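Local coordinates for putative vitamin-B12 independent methionine synthase family protein (Listeria monocytogenes, PDB 1YPX), which probably binds zinc and may transfer a methyl group from a methylated folate to homocysteine, as cobalamin-independent methionine synthases do, at residues Gln3-Phe7 and Met232-Met236. Sequence-based numbering, arbitrary orientation.
Sequences QVAPF and MVITM
In a TIM-type barrel, a segment before the first strand can pack against the N-terminal ends of the parallel strands; Gln3-Phe7 is an example. It forms a tight irregular loop, turning at Val4 (phi -121°, psi -74°) and Ala5 (-68°, -139°), with Pro6 locally extended (-65°, 138°), so that Gln3 CA and Phe7 CA lie 5.3 Å apart. It meets Met232-Met236 through apolar contact, without a hydrogen bond between the two, and they bury 158 Å² in all. The CA atoms of Ala5 and Val233 lie 5.6 Å apart, those of Pro6 and Thr235 7.4 Å. Met232, modelled as selenomethionine, lies just before the strand and packs on Ile173 and Tyr177 of helix 158-178. Val233 follows with CA-CB directed at the loop and chi1 t. Its CG1 stands 3.5 Å from Ala5 CB and 4.0 Å from Pro6 CD, while its CG2 is 4.4 Å from Val4 CG2. Ile234 points away, onto Ile173, as the residues of a barrel strand face core and helices by turns. Thr235 faces the loop again, placing CG2 3.8 Å from Pro6 CD; chi1 p accompanies a hydrogen bond from its OG1 to Gln185 OE1. Met236, also selenomethionine, turns its side chain to Ile266. Further along the strand, His237 belongs, with Cys239 and Cys334, to a possible vacant metal site, consistent with a zinc-dependent methyltransferase. Strand 233-238 runs parallel between 183-188 and 268-272, backed by helix 158-178, and the loop touches the inner faces of strands 183-188 and 293-299 through Tyr183, Lys293 and Val295.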
loop_
_atom_site.group_PDB
_atom_site.type_symbol
_atom_site.label_atom_id
_atom_site.label_comp_id
_atom_site.label_asym_id
_atom_site.label_seq_id
_atom_site.Cartn_x
_atom_site.Cartn_y
_atom_site.Cartn_z
ATOM N N GLN A 3 1.948 17.445 -7.873
ATOM C CA GLN A 3 2.426 17.061 -6.552
ATOM C C GLN A 3 3.646 16.161 -6.686
ATOM O O GLN A 3 4.108 15.864 -7.789
ATOM C CB GLN A 3 1.334 16.313 -5.775
ATOM C CG GLN A 3 0.655 17.157 -4.722
ATOM C CD GLN A 3 1.625 17.629 -3.655
ATOM O OE1 GLN A 3 1.372 18.623 -2.973
ATOM N NE2 GLN A 3 2.741 16.912 -3.499
ATOM N N VAL A 4 4.146 15.714 -5.545
ATOM C CA VAL A 4 5.308 14.856 -5.524
ATOM C C VAL A 4 4.985 13.513 -4.853
ATOM O O VAL A 4 4.844 12.489 -5.526
ATOM C CB VAL A 4 6.481 15.583 -4.812
ATOM C CG1 VAL A 4 5.975 16.288 -3.568
ATOM C CG2 VAL A 4 7.583 14.593 -4.455
ATOM N N ALA A 5 4.861 13.521 -3.530
ATOM C CA ALA A 5 4.553 12.308 -2.774
ATOM C C ALA A 5 3.122 11.896 -3.133
ATOM O O ALA A 5 2.751 11.954 -4.310
ATOM C CB ALA A 5 4.706 12.601 -1.293
ATOM N N PRO A 6 2.302 11.455 -2.156
ATOM C CA PRO A 6 0.960 11.105 -2.631
ATOM C C PRO A 6 0.280 12.376 -3.141
ATOM O O PRO A 6 0.412 13.428 -2.526
ATOM C CB PRO A 6 0.295 10.533 -1.382
ATOM C CG PRO A 6 0.971 11.268 -0.288
ATOM C CD PRO A 6 2.405 11.208 -0.708
ATOM N N PHE A 7 -0.424 12.278 -4.266
ATOM C CA PHE A 7 -1.100 13.435 -4.861
ATOM C C PHE A 7 -2.475 13.681 -4.266
ATOM O O PHE A 7 -3.095 12.770 -3.713
ATOM C CB PHE A 7 -1.248 13.247 -6.375
ATOM C CG PHE A 7 -0.076 12.578 -7.009
ATOM C CD1 PHE A 7 -0.062 11.199 -7.185
ATOM C CD2 PHE A 7 1.056 13.313 -7.353
ATOM C CE1 PHE A 7 1.060 10.562 -7.685
ATOM C CE2 PHE A 7 2.192 12.688 -7.855
ATOM C CZ PHE A 7 2.198 11.312 -8.020
HETATM N N MSE A 232 12.670 9.246 -3.263
HETATM C CA MSE A 232 11.693 8.176 -3.261
HETATM C C MSE A 232 10.663 8.429 -2.166
HETATM O O MSE A 232 11.008 8.830 -1.052
HETATM C CB MSE A 232 12.371 6.823 -3.052
HETATM C CG MSE A 232 11.395 5.649 -3.101
HETATM SE SE MSE A 232 12.211 3.922 -2.706
HETATM C CE MSE A 232 12.806 4.338 -0.934
ATOM N N VAL A 233 9.394 8.207 -2.493
ATOM C CA VAL A 233 8.306 8.409 -1.537
ATOM C C VAL A 233 7.851 7.039 -1.018
ATOM O O VAL A 233 7.691 6.086 -1.780
ATOM C CB VAL A 233 7.112 9.155 -2.217
ATOM C CG1 VAL A 233 5.974 9.369 -1.224
ATOM C CG2 VAL A 233 7.573 10.493 -2.776
ATOM N N ILE A 234 7.675 6.930 0.292
ATOM C CA ILE A 234 7.213 5.678 0.857
ATOM C C ILE A 234 5.985 5.915 1.706
ATOM O O ILE A 234 6.072 6.383 2.836
ATOM C CB ILE A 234 8.291 4.983 1.693
ATOM C CG1 ILE A 234 9.417 4.503 0.753
ATOM C CG2 ILE A 234 7.660 3.821 2.484
ATOM C CD1 ILE A 234 10.448 3.540 1.375
ATOM N N THR A 235 4.831 5.607 1.137
ATOM C CA THR A 235 3.574 5.789 1.831
ATOM C C THR A 235 3.163 4.493 2.494
ATOM O O THR A 235 3.612 3.400 2.118
ATOM C CB THR A 235 2.447 6.198 0.858
ATOM O OG1 THR A 235 2.344 5.233 -0.211
ATOM C CG2 THR A 235 2.709 7.588 0.307
HETATM N N MSE A 236 2.278 4.618 3.470
HETATM C CA MSE A 236 1.801 3.457 4.193
HETATM C C MSE A 236 0.294 3.355 4.205
HETATM O O MSE A 236 -0.386 4.287 4.602
HETATM C CB MSE A 236 2.293 3.514 5.634
HETATM C CG MSE A 236 1.932 2.294 6.455
HETATM SE SE MSE A 236 3.452 1.650 7.475
HETATM C CE MSE A 236 2.709 1.781 9.272
#